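Local coordinates for protein enoyl-CoA hydratase, EchA12_1 (Mycobacterium marinum M, PDB 3QRE) that probably hydrates enoyl-CoA thioesters in fatty acid metabolism, as a trimeric member of the crotonase-like enoyl-CoA hydratase/isomerase family, at residues I144-T147 with Q148-C152; S179-L182 with P183-S187. All blocks are in the same frame, centred on the assembly; numbering follows the deposited sequence.

Interaction 1 (I144-T147 with Q148-C152)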
loop_
_atom_site.group_PDB
_atom_site.type_symbol
_atom_site.label_atom_id
_atom_site.label_comp_id
_atom_site.label_asym_id
_atom_site.label_seq_id
_atom_site.Cartn_x
_atom_site.Cartn_y
_atom_site.Cartn_z
ATOM N N ILE A 144 22.455 0.089 -2.015
ATOM C CA ILE A 144 22.470 0.015 -0.573
ATOM C C ILE A 144 22.020 1.342 0.081
ATOM O O ILE A 144 21.392 1.325 1.150
ATOM C CB ILE A 144 23.850 -0.458 -0.068
ATOM C CG1 ILE A 144 24.007 -0.245 1.447
ATOM C CG2 ILE A 144 24.936 0.265 -0.833
ATOM C CD1 ILE A 144 24.581 -1.466 2.206
ATOM N N GLY A 145 22.304 2.465 -0.576
ATOM C CA GLY A 145 21.798 3.753 -0.137
ATOM C C GLY A 145 20.272 3.867 -0.114
ATOM O O GLY A 145 19.704 4.521 0.776
ATOM N N LEU A 146 19.602 3.246 -1.086
ATOM C CA LEU A 146 18.142 3.172 -1.070
ATOM C C LEU A 146 17.670 2.244 0.070
ATOM O O LEU A 146 16.755 2.571 0.821
ATOM C CB LEU A 146 17.612 2.690 -2.427
ATOM C CG LEU A 146 16.095 2.513 -2.486
ATOM C CD1 LEU A 146 15.365 3.859 -2.312
ATOM C CD2 LEU A 146 15.690 1.835 -3.810
ATOM N N THR A 147 18.312 1.090 0.203
ATOM C CA THR A 147 17.983 0.194 1.307
ATOM C C THR A 147 18.087 0.889 2.668
ATOM O O THR A 147 17.129 0.839 3.456
ATOM C CB THR A 147 18.802 -1.095 1.245
ATOM O OG1 THR A 147 18.617 -1.667 -0.046
ATOM C CG2 THR A 147 18.326 -2.097 2.293
ATOM N N GLN A 148 19.210 1.558 2.937
ATOM C CA GLN A 148 19.363 2.263 4.204
ATOM C C GLN A 148 18.320 3.368 4.437
ATOM O O GLN A 148 17.846 3.515 5.563
ATOM C CB GLN A 148 20.763 2.861 4.378
ATOM C CG GLN A 148 21.700 1.991 5.222
ATOM C CD GLN A 148 21.237 1.719 6.678
ATOM O OE1 GLN A 148 20.203 2.214 7.186
ATOM N NE2 GLN A 148 22.018 0.901 7.344
ATOM N N ALA A 149 18.006 4.141 3.391
ATOM C CA ALA A 149 16.990 5.197 3.469
ATOM C C ALA A 149 15.663 4.592 3.847
ATOM O O ALA A 149 15.006 5.087 4.753
ATOM C CB ALA A 149 16.872 5.974 2.140
ATOM N N LEU A 150 15.307 3.477 3.192
ATOM C CA LEU A 150 14.006 2.840 3.407
ATOM C C LEU A 150 13.880 2.166 4.754
ATOM O O LEU A 150 12.759 1.938 5.212
ATOM C CB LEU A 150 13.697 1.839 2.288
ATOM C CG LEU A 150 13.579 2.370 0.852
ATOM C CD1 LEU A 150 13.064 1.264 -0.052
ATOM C CD2 LEU A 150 12.667 3.610 0.755
ATOM N N MET A 151 15.015 1.861 5.400
ATOM C CA MET A 151 14.999 1.293 6.770
ATOM C C MET A 151 14.689 2.368 7.826
ATOM O O MET A 151 14.279 2.058 8.971
ATOM C CB MET A 151 16.321 0.554 7.128
ATOM C CG MET A 151 16.573 -0.687 6.303
ATOM S SD MET A 151 15.200 -1.908 6.377
ATOM C CE MET A 151 15.884 -3.073 5.156
ATOM N N CYS A 152 14.881 3.622 7.434
ATOM C CA CYS A 152 14.587 4.728 8.321
ATOM C C CYS A 152 13.081 4.869 8.566
ATOM O O CYS A 152 12.262 4.382 7.799
ATOM C CB CYS A 152 15.202 6.036 7.781
ATOM S SG CYS A 152 17.010 5.965 7.705
#
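Ile-144 to Thr-147 meet Gln-148 to Met-151 within helix 144-151, a largely buried helix near the centre of the chain. The contact is local, made along the helix four residues apart. The helix follows strand 141-142 and leads into strand 154-158 of the crotonase-like core.

Four successive backbone bonds join the two halves. Gln-148 N gives a nearly straight bond to Ile-144 O at 2.8 Å, with an N-H...O angle of 170°. Ala-149 N reaches Gly-145 O at 3.1 Å from above the carbonyl plane. Leu-150 N binds Leu-146 O at 2.9 Å. The last bond, Met-151 N to Thr-147 O at 3.0 Å, is weak and bent, 134° at the hydrogen.

Two side-chain pairs follow the same spacing. Leu-146 CD1 lies 3.9 Å from Leu-150 CG, and the two leucines pass at a slant. Thr-147 and Met-151 run side by side and point the same way. The Met-151 chain bends about CB-CG (chi2 -56°). Its CE ends 3.9 Å from Thr-147 CG2, so the threonine meets it with its methyl.

Outside the helix, Leu-150 and Met-151 pack on helix 178-185, while Ala-149 lies against strands 133-137 and 141-142. Arg-155 NH1 binds the carbonyl oxygens of Ala-149 and Cys-152 at the C-terminal end.

Between the two halves the hydrogen bonds are all backbone to backbone, and the paired side chains meet through carbon. Each carbonyl of 144-147 receives a backbone N-H from the next turn, though Thr-147 O is held less firmly than the other three.

Interaction 2 (S179-L182 with P183-S187)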
loop_
_atom_site.group_PDB
_atom_site.type_symbol
_atom_site.label_atom_id
_atom_site.label_comp_id
_atom_site.label_asym_id
_atom_site.label_seq_id
_atom_site.Cartn_x
_atom_site.Cartn_y
_atom_site.Cartn_z
ATOM N N SER A 179 14.690 -6.509 -0.883
ATOM C CA SER A 179 13.574 -7.316 -1.400
ATOM C C SER A 179 12.552 -7.567 -0.290
ATOM O O SER A 179 11.435 -7.993 -0.552
ATOM C CB SER A 179 14.071 -8.621 -1.984
ATOM O OG SER A 179 14.479 -9.459 -0.919
ATOM N N TRP A 180 12.952 -7.266 0.943
ATOM C CA TRP A 180 12.073 -7.283 2.105
ATOM C C TRP A 180 11.366 -5.918 2.274
ATOM O O TRP A 180 10.130 -5.846 2.210
ATOM C CB TRP A 180 12.900 -7.627 3.349
ATOM C CG TRP A 180 12.136 -7.674 4.628
ATOM C CD1 TRP A 180 11.283 -8.676 5.037
ATOM C CD2 TRP A 180 12.167 -6.711 5.709
ATOM N NE1 TRP A 180 10.784 -8.385 6.290
ATOM C CE2 TRP A 180 11.310 -7.196 6.727
ATOM C CE3 TRP A 180 12.826 -5.493 5.909
ATOM C CZ2 TRP A 180 11.101 -6.507 7.931
ATOM C CZ3 TRP A 180 12.615 -4.804 7.117
ATOM C CH2 TRP A 180 11.771 -5.325 8.108
ATOM N N ILE A 181 12.142 -4.843 2.474
ATOM C CA ILE A 181 11.559 -3.533 2.772
ATOM C C ILE A 181 10.757 -2.914 1.613
ATOM O O ILE A 181 9.653 -2.405 1.813
ATOM C CB ILE A 181 12.647 -2.534 3.355
ATOM C CG1 ILE A 181 11.982 -1.290 3.992
ATOM C CG2 ILE A 181 13.788 -2.220 2.323
ATOM C CD1 ILE A 181 10.985 -1.684 5.134
ATOM N N LEU A 182 11.283 -2.967 0.391
ATOM C CA LEU A 182 10.620 -2.321 -0.749
ATOM C C LEU A 182 9.160 -2.718 -0.952
ATOM O O LEU A 182 8.296 -1.822 -0.982
ATOM C CB LEU A 182 11.417 -2.488 -2.049
ATOM C CG LEU A 182 10.999 -1.610 -3.243
ATOM C CD1 LEU A 182 10.752 -0.134 -2.811
ATOM C CD2 LEU A 182 12.033 -1.714 -4.399
ATOM N N PRO A 183 8.863 -4.039 -1.109
ATOM C CA PRO A 183 7.446 -4.338 -1.306
ATOM C C PRO A 183 6.572 -4.040 -0.069
ATOM O O PRO A 183 5.387 -3.712 -0.226
ATOM C CB PRO A 183 7.427 -5.839 -1.684
ATOM C CG PRO A 183 8.692 -6.392 -1.162
ATOM C CD PRO A 183 9.696 -5.258 -1.153
ATOM N N ARG A 184 7.151 -4.124 1.131
ATOM C CA ARG A 184 6.410 -3.788 2.365
ATOM C C ARG A 184 6.003 -2.332 2.452
ATOM O O ARG A 184 4.897 -2.029 2.929
ATOM C CB ARG A 184 7.171 -4.235 3.625
ATOM C CG ARG A 184 6.822 -5.698 3.969
ATOM C CD ARG A 184 7.858 -6.333 4.862
ATOM N NE ARG A 184 7.595 -7.760 5.068
ATOM C CZ ARG A 184 7.836 -8.711 4.162
ATOM N NH1 ARG A 184 7.542 -9.963 4.454
ATOM N NH2 ARG A 184 8.366 -8.413 2.959
ATOM N N LEU A 185 6.875 -1.442 1.972
ATOM C CA LEU A 185 6.583 0.000 1.933
ATOM C C LEU A 185 5.706 0.413 0.766
ATOM O O LEU A 185 5.036 1.466 0.836
ATOM C CB LEU A 185 7.868 0.854 1.921
ATOM C CG LEU A 185 8.718 0.870 3.201
ATOM C CD1 LEU A 185 9.840 1.920 3.128
ATOM C CD2 LEU A 185 7.824 1.119 4.420
ATOM N N THR A 186 5.738 -0.375 -0.317
ATOM C CA THR A 186 4.956 -0.077 -1.533
ATOM C C THR A 186 4.056 -1.269 -1.891
ATOM O O THR A 186 2.943 -1.352 -1.385
ATOM C CB THR A 186 5.862 0.320 -2.723
ATOM O OG1 THR A 186 6.778 -0.741 -3.018
ATOM C CG2 THR A 186 6.638 1.620 -2.424
ATOM N N SER A 187 4.534 -2.193 -2.740
ATOM C CA SER A 187 3.792 -3.422 -3.072
ATOM C C SER A 187 4.691 -4.347 -3.887
ATOM O O SER A 187 5.769 -3.936 -4.325
ATOM C CB SER A 187 2.534 -3.090 -3.897
ATOM O OG SER A 187 2.852 -2.679 -5.233
HETATM O O HOH W 1 9.376 -9.794 -0.066
#
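Residues 179-185 make up nearly all of helix 178-185, which is kinked at Pro-183, whose N has no hydrogen to give to the turn before; Thr-186 and Ser-187 lead out of it. Leu-185 N resumes the pattern with a bond to Ile-181 O at 2.9 Å. Leu-182 O then takes both Thr-186 N and Thr-186 OG1, the latter at 2.8 Å. Chi1 of 59° puts OG1 between its backbone N and carbonyl carbon, within reach of Leu-182 O, which it approaches from above the carbonyl plane.

In place of an N-H, the Pro-183 ring faces the preceding turn, with CG 3.2 Å from Ser-179 O.

The extended Arg-184 chain runs across the Trp-180 ring at about a right angle. Its CD sits over one face of the indole, 4.0 Å from the centroid of the five-membered ring, a CH-pi contact. The guanidinium follows across the same ring, its plane 23° from that of the indole, and Trp-180 CD1 lies over its centre. Arg-184 NH2 also binds Trp-180 O at 3.2 Å. One residue thus holds the guanidinium by both its side chain and its carbonyl. A water lies 2.8 Å from Ser-179 O, where it can donate, and takes a weak bond from Arg-184 NH2.

In this crotonase-fold trimer the helix lies at subunit interfaces. Trp-188 of the second subunit packs on Trp-180, Ile-181, Arg-184 and Leu-185. Leu-185 of the third subunit touches Ser-187. Within the chain, Phe-176 and His-124 meet the Trp-180 ring edge-to-face.

Ile-181 CD1 touches Leu-185 CG at 3.9 Å, the two side chains crossing at a slant. Thr-186 is the first residue to leave helical geometry. Ser-187 follows as the N-cap of helix 188-197, with its OG bonded to Val-190 N.

From the N terminus, interaction 1 comes first and is complete before interaction 2 begins. Each joins consecutive segments of one helix, so neither closes a long loop, and they neither nest nor cross. Between them the chain runs through strands 154-158 and 162-164 and helix 169-173. It then returns to set helix 178-185 against helix 144-151. The centres of the two interactions are about 11 Å apart. The helices touch through Leu-150 and Met-151 on one side and Ile-181, Leu-182 and Leu-185 on the other. Interaction 1 lies in the subunit interior beside strand 133-137. Interaction 2 extends that packing outward to the neighbouring subunits.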